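Local coordinates for protein dihydroorotase (Agrobacterium tumefaciens, PDB 2OGJ) that deacetylates acetyl-(R)-mandelate in vitro and, less efficiently, acetyl glycolate, as a zinc-dependent hydrolase of the amidohydrolase superfamily, at residues 31-43 against 48-60. Sequence-based numbering, arbitrary orientation.
Sequences ASQSSTDILIGGD and AVGSALQAPADTQ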
ATOM      1  N   ALA A  31      25.377  27.771 -45.085  1.00 82.74           N
ATOM      2  CA  ALA A  31      25.753  29.050 -44.484  1.00 81.63           C
ATOM      3  C   ALA A  31      27.271  29.271 -44.533  1.00 81.35           C
ATOM      4  O   ALA A  31      28.053  28.387 -44.175  1.00 80.80           O
ATOM      5  CB  ALA A  31      25.254  29.116 -43.041  1.00 80.90           C
ATOM      6  N   SER A  32      27.681  30.457 -44.980  1.00 80.56           N
ATOM      7  CA  SER A  32      29.098  30.783 -45.079  1.00 79.42           C
ATOM      8  C   SER A  32      29.751  30.710 -43.706  1.00 79.17           C
ATOM      9  O   SER A  32      29.228  31.261 -42.741  1.00 79.37           O
ATOM     10  CB  SER A  32      29.281  32.187 -45.668  1.00 79.33           C
ATOM     11  OG  SER A  32      30.655  32.517 -45.798  1.00 77.00           O
ATOM     12  N   GLN A  33      30.885  30.018 -43.629  1.00 78.38           N
ATOM     13  CA  GLN A  33      31.631  29.867 -42.382  1.00 77.13           C
ATOM     14  C   GLN A  33      32.565  31.058 -42.160  1.00 75.18           C
ATOM     15  O   GLN A  33      33.063  31.276 -41.056  1.00 74.08           O
ATOM     16  CB  GLN A  33      32.461  28.578 -42.418  1.00 79.32           C
ATOM     17  CG  GLN A  33      32.165  27.590 -41.294  1.00 82.89           C
ATOM     18  CD  GLN A  33      30.793  26.930 -41.426  1.00 85.69           C
ATOM     19  OE1 GLN A  33      30.485  26.311 -42.448  1.00 88.06           O
ATOM     20  NE2 GLN A  33      29.970  27.052 -40.388  1.00 85.44           N
ATOM     21  N   SER A  34      32.798  31.826 -43.218  1.00 74.05           N
ATOM     22  CA  SER A  34      33.695  32.975 -43.156  1.00 72.48           C
ATOM     23  C   SER A  34      33.137  34.130 -42.347  1.00 70.36           C
ATOM     24  O   SER A  34      31.931  34.364 -42.331  1.00 70.55           O
ATOM     25  CB  SER A  34      34.020  33.479 -44.564  1.00 73.18           C
ATOM     26  OG  SER A  34      32.905  34.151 -45.125  1.00 75.50           O
ATOM     27  N   SER A  35      34.039  34.859 -41.698  1.00 68.63           N
ATOM     28  CA  SER A  35      33.691  36.012 -40.879  1.00 66.47           C
ATOM     29  C   SER A  35      32.726  36.984 -41.549  1.00 64.87           C
ATOM     30  O   SER A  35      32.795  37.221 -42.755  1.00 63.88           O
ATOM     31  CB  SER A  35      34.955  36.765 -40.480  1.00 65.57           C
ATOM     32  OG  SER A  35      34.631  37.888 -39.681  1.00 68.45           O
ATOM     33  N   THR A  36      31.834  37.555 -40.746  1.00 64.50           N
ATOM     34  CA  THR A  36      30.842  38.503 -41.238  1.00 64.42           C
ATOM     35  C   THR A  36      30.441  39.475 -40.142  1.00 63.18           C
ATOM     36  O   THR A  36      30.952  39.425 -39.029  1.00 62.90           O
ATOM     37  CB  THR A  36      29.563  37.781 -41.702  1.00 64.86           C
ATOM     38  OG1 THR A  36      29.888  36.450 -42.113  1.00 67.38           O
ATOM     39  CG2 THR A  36      28.935  38.505 -42.885  1.00 66.05           C
ATOM     40  N   ASP A  37      29.524  40.370 -40.479  1.00 63.10           N
ATOM     41  CA  ASP A  37      29.002  41.347 -39.537  1.00 63.49           C
ATOM     42  C   ASP A  37      27.479  41.223 -39.648  1.00 61.72           C
ATOM     43  O   ASP A  37      26.956  40.956 -40.733  1.00 63.31           O
ATOM     44  CB  ASP A  37      29.433  42.776 -39.914  1.00 65.25           C
ATOM     45  CG  ASP A  37      30.953  42.985 -39.887  1.00 67.72           C
ATOM     46  OD1 ASP A  37      31.369  44.148 -40.049  1.00 70.46           O
ATOM     47  OD2 ASP A  37      31.729  42.019 -39.717  1.00 69.82           O
ATOM     48  N   ILE A  38      26.770  41.386 -38.536  1.00 59.26           N
ATOM     49  CA  ILE A  38      25.316  41.289 -38.552  1.00 56.77           C
ATOM     50  C   ILE A  38      24.718  42.548 -37.940  1.00 56.26           C
ATOM     51  O   ILE A  38      25.175  43.024 -36.899  1.00 54.20           O
ATOM     52  CB  ILE A  38      24.820  40.048 -37.760  1.00 56.08           C
ATOM     53  CG1 ILE A  38      25.562  38.797 -38.236  1.00 55.09           C
ATOM     54  CG2 ILE A  38      23.322  39.844 -37.972  1.00 52.74           C
ATOM     55  CD1 ILE A  38      25.204  37.528 -37.472  1.00 54.98           C
ATOM     56  N   LEU A  39      23.712  43.096 -38.610  1.00 56.82           N
ATOM     57  CA  LEU A  39      23.037  44.293 -38.132  1.00 57.57           C
ATOM     58  C   LEU A  39      21.624  43.968 -37.628  1.00 57.62           C
ATOM     59  O   LEU A  39      20.783  43.467 -38.383  1.00 57.01           O
ATOM     60  CB  LEU A  39      22.943  45.325 -39.254  1.00 59.12           C
ATOM     61  CG  LEU A  39      22.281  46.645 -38.858  1.00 58.69           C
ATOM     62  CD1 LEU A  39      23.210  47.372 -37.919  1.00 59.90           C
ATOM     63  CD2 LEU A  39      22.004  47.501 -40.070  1.00 58.62           C
ATOM     64  N   ILE A  40      21.370  44.247 -36.353  1.00 57.80           N
ATOM     65  CA  ILE A  40      20.057  43.996 -35.770  1.00 58.42           C
ATOM     66  C   ILE A  40      19.274  45.305 -35.677  1.00 59.88           C
ATOM     67  O   ILE A  40      19.784  46.305 -35.158  1.00 59.51           O
ATOM     68  CB  ILE A  40      20.151  43.420 -34.346  1.00 57.39           C
ATOM     69  CG1 ILE A  40      21.221  42.323 -34.275  1.00 56.00           C
ATOM     70  CG2 ILE A  40      18.791  42.881 -33.937  1.00 55.75           C
ATOM     71  CD1 ILE A  40      20.942  41.127 -35.122  1.00 55.91           C
ATOM     72  N   GLY A  41      18.040  45.294 -36.181  1.00 60.94           N
ATOM     73  CA  GLY A  41      17.201  46.481 -36.127  1.00 61.75           C
ATOM     74  C   GLY A  41      16.583  46.673 -34.753  1.00 62.70           C
ATOM     75  O   GLY A  41      16.485  45.722 -33.978  1.00 63.41           O
ATOM     76  N   GLY A  42      16.189  47.906 -34.440  1.00 64.09           N
ATOM     77  CA  GLY A  42      15.576  48.207 -33.154  1.00 63.80           C
ATOM     78  C   GLY A  42      14.384  47.314 -32.842  1.00 64.45           C
ATOM     79  O   GLY A  42      13.944  47.222 -31.687  1.00 64.75           O
ATOM     80  N   ASP A  43      13.854  46.666 -33.878  1.00 63.72           N
ATOM     81  CA  ASP A  43      12.731  45.742 -33.735  1.00 63.74           C
ATOM     82  C   ASP A  43      13.267  44.315 -33.502  1.00 62.96           C
ATOM     83  O   ASP A  43      12.527  43.331 -33.550  1.00 61.70           O
ATOM     84  CB  ASP A  43      11.844  45.777 -34.989  1.00 65.27           C
ATOM     85  CG  ASP A  43      12.600  45.423 -36.268  1.00 66.84           C
ATOM     86  OD1 ASP A  43      11.932  45.164 -37.298  1.00 67.66           O
ATOM     87  OD2 ASP A  43      13.853  45.417 -36.250  1.00 68.34           O
ATOM     88  N   ALA A  48      20.720  43.490 -41.841  1.00 58.92           N
ATOM     89  CA  ALA A  48      21.694  43.138 -42.859  1.00 58.14           C
ATOM     90  C   ALA A  48      22.786  42.189 -42.375  1.00 57.47           C
ATOM     91  O   ALA A  48      23.049  42.067 -41.179  1.00 57.22           O
ATOM     92  CB  ALA A  48      22.320  44.406 -43.414  1.00 58.45           C
ATOM     93  N   VAL A  49      23.419  41.515 -43.324  1.00 57.36           N
ATOM     94  CA  VAL A  49      24.509  40.598 -43.031  1.00 58.34           C
ATOM     95  C   VAL A  49      25.525  40.698 -44.168  1.00 60.58           C
ATOM     96  O   VAL A  49      25.214  40.403 -45.328  1.00 59.15           O
ATOM     97  CB  VAL A  49      24.013  39.144 -42.918  1.00 57.01           C
ATOM     98  CG1 VAL A  49      25.183  38.213 -42.591  1.00 54.75           C
ATOM     99  CG2 VAL A  49      22.946  39.061 -41.858  1.00 54.31           C
ATOM    100  N   GLY A  50      26.743  41.117 -43.836  1.00 62.92           N
ATOM    101  CA  GLY A  50      27.755  41.250 -44.861  1.00 65.38           C
ATOM    102  C   GLY A  50      29.154  41.499 -44.341  1.00 67.23           C
ATOM    103  O   GLY A  50      29.354  41.787 -43.163  1.00 65.95           O
ATOM    104  N   SER A  51      30.114  41.402 -45.258  1.00 70.15           N
ATOM    105  CA  SER A  51      31.538  41.574 -44.985  1.00 72.03           C
ATOM    106  C   SER A  51      31.930  42.848 -44.214  1.00 72.74           C
ATOM    107  O   SER A  51      32.982  42.883 -43.567  1.00 73.47           O
ATOM    108  CB  SER A  51      32.308  41.494 -46.311  1.00 72.24           C
ATOM    109  OG  SER A  51      33.698  41.357 -46.098  1.00 71.44           O
ATOM    110  N   ALA A  52      31.097  43.882 -44.272  1.00 72.59           N
ATOM    111  CA  ALA A  52      31.394  45.119 -43.550  1.00 73.78           C
ATOM    112  C   ALA A  52      30.299  46.150 -43.760  1.00 74.69           C
ATOM    113  O   ALA A  52      30.426  47.044 -44.592  1.00 75.61           O
ATOM    114  CB  ALA A  52      32.736  45.682 -44.002  1.00 73.25           C
ATOM    115  N   LEU A  53      29.230  46.027 -42.982  1.00 75.17           N
ATOM    116  CA  LEU A  53      28.086  46.923 -43.092  1.00 75.82           C
ATOM    117  C   LEU A  53      28.318  48.270 -42.424  1.00 76.65           C
ATOM    118  O   LEU A  53      29.276  48.446 -41.674  1.00 77.39           O
ATOM    119  CB  LEU A  53      26.865  46.256 -42.465  1.00 74.37           C
ATOM    120  CG  LEU A  53      26.825  44.735 -42.597  1.00 71.77           C
ATOM    121  CD1 LEU A  53      25.674  44.185 -41.772  1.00 72.75           C
ATOM    122  CD2 LEU A  53      26.693  44.345 -44.052  1.00 70.79           C
ATOM    123  N   GLN A  54      27.434  49.222 -42.702  1.00 77.82           N
ATOM    124  CA  GLN A  54      27.526  50.544 -42.103  1.00 79.73           C
ATOM    125  C   GLN A  54      26.283  50.725 -41.240  1.00 81.29           C
ATOM    126  O   GLN A  54      25.235  50.166 -41.553  1.00 81.90           O
ATOM    127  CB  GLN A  54      27.574  51.599 -43.182  1.00 80.35           C
ATOM    128  CG  GLN A  54      28.797  51.544 -44.086  1.00 61.17           C
ATOM    129  CD  GLN A  54      28.846  50.292 -44.938  1.00 61.17           C
ATOM    130  OE1 GLN A  54      27.908  49.991 -45.676  1.00 61.17           O
ATOM    131  NE2 GLN A  54      29.947  49.559 -44.846  1.00 61.17           N
ATOM    132  N   ALA A  55      26.388  51.494 -40.159  1.00 83.08           N
ATOM    133  CA  ALA A  55      25.237  51.702 -39.281  1.00 85.27           C
ATOM    134  C   ALA A  55      25.096  53.141 -38.763  1.00 86.71           C
ATOM    135  O   ALA A  55      26.039  53.933 -38.830  1.00 87.11           O
ATOM    136  CB  ALA A  55      25.298  50.723 -38.103  1.00 85.08           C
ATOM    137  N   PRO A  56      23.902  53.493 -38.248  1.00 87.93           N
ATOM    138  CA  PRO A  56      23.579  54.823 -37.705  1.00 88.41           C
ATOM    139  C   PRO A  56      24.347  55.154 -36.418  1.00 88.82           C
ATOM    140  O   PRO A  56      25.578  55.252 -36.411  1.00 88.50           O
ATOM    141  CB  PRO A  56      22.071  54.734 -37.448  1.00 88.87           C
ATOM    142  CG  PRO A  56      21.601  53.689 -38.426  1.00 88.38           C
ATOM    143  CD  PRO A  56      22.688  52.656 -38.313  1.00 88.55           C
ATOM    144  N   ALA A  57      23.589  55.354 -35.342  1.00 89.22           N
ATOM    145  CA  ALA A  57      24.144  55.632 -34.018  1.00 89.23           C
ATOM    146  C   ALA A  57      23.680  54.428 -33.197  1.00 89.07           C
ATOM    147  O   ALA A  57      22.579  54.428 -32.636  1.00 88.99           O
ATOM    148  CB  ALA A  57      23.559  56.920 -33.458  1.00 88.55           C
ATOM    149  N   ASP A  58      24.520  53.395 -33.144  1.00 88.75           N
ATOM    150  CA  ASP A  58      24.165  52.163 -32.449  1.00 87.64           C
ATOM    151  C   ASP A  58      25.317  51.373 -31.827  1.00 86.26           C
ATOM    152  O   ASP A  58      26.456  51.439 -32.291  1.00 86.24           O
ATOM    153  CB  ASP A  58      23.419  51.260 -33.425  1.00 88.85           C
ATOM    154  CG  ASP A  58      24.106  51.176 -34.774  1.00 89.03           C
ATOM    155  OD1 ASP A  58      23.923  52.102 -35.591  1.00 88.84           O
ATOM    156  OD2 ASP A  58      24.841  50.191 -35.006  1.00 89.91           O
ATOM    157  N   THR A  59      24.997  50.606 -30.784  1.00 84.74           N
ATOM    158  CA  THR A  59      25.981  49.786 -30.074  1.00 82.79           C
ATOM    159  C   THR A  59      26.747  48.917 -31.054  1.00 80.51           C
ATOM    160  O   THR A  59      26.159  48.098 -31.764  1.00 80.29           O
ATOM    161  CB  THR A  59      25.316  48.827 -29.028  1.00 83.09           C
ATOM    162  OG1 THR A  59      24.574  49.582 -28.067  1.00 85.22           O
ATOM    163  CG2 THR A  59      26.371  48.017 -28.288  1.00 81.78           C
ATOM    164  N   GLN A  60      28.057  49.107 -31.106  1.00 77.78           N
ATOM    165  CA  GLN A  60      28.874  48.288 -31.982  1.00 75.57           C
ATOM    166  C   GLN A  60      29.685  47.365 -31.075  1.00 72.59           C
ATOM    167  O   GLN A  60      30.299  47.816 -30.107  1.00 71.16           O
ATOM    168  CB  GLN A  60      29.780  49.164 -32.870  1.00 76.36           C
ATOM    169  CG  GLN A  60      28.992  50.054 -33.849  1.00 78.72           C
ATOM    170  CD  GLN A  60      29.828  50.587 -35.018  1.00 80.41           C
ATOM    171  OE1 GLN A  60      29.295  51.218 -35.945  1.00 78.63           O
ATOM    172  NE2 GLN A  60      31.135  50.334 -34.982  1.00 81.31           N
TER
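L39 pairs with A48, I38 with V49 and D37 with G50, the two arms of a β-hairpin whose short strand axes run antiparallel at 171°. The ladder is uneven: L39 N to A48 O measures 2.8 Å and is nearly straight (171° at the hydrogen), and G50 N to D37 O is 3.1 Å, whereas the return bonds from D37 N to G50 O and from A48 N to L39 O are weak.

L39 makes three of the four apolar side-chain contacts. Its CB lies 4.3 Å from A48 CB, its cross-strand neighbour, and 3.9 Å from L53 CD1, which the loop after the second strand brings back over this face. CG itself meets nothing of 48-60 closely; set anti to the backbone N (chi1 -179°), it carries the two methyls toward 54-55, where CD1 reaches A55 CB at 4.0 Å, while CD2 only grazes Q54 O. L53 CD1 also rests 3.6 Å from D37 O, covering the backbone beside the hydrogen bond from G50.

On the opposite face, I38 and V49 run alongside each other in the same direction, their CG2 methyls 4.0 Å apart; I38 also packs on F349 and L341. D37 shares the L39 face at its CB; its OD2 accepts a hydrogen bond from N21 N.

The hairpin belongs to the small β-domain beside the TIM barrel, away from the zinc centre. With backbone bonds setting the register and aliphatic contacts on both faces, the chemistry suggests that cohesion here rests mainly on main-chain pairing and hydrophobic cover, with no salt bridge between the segments.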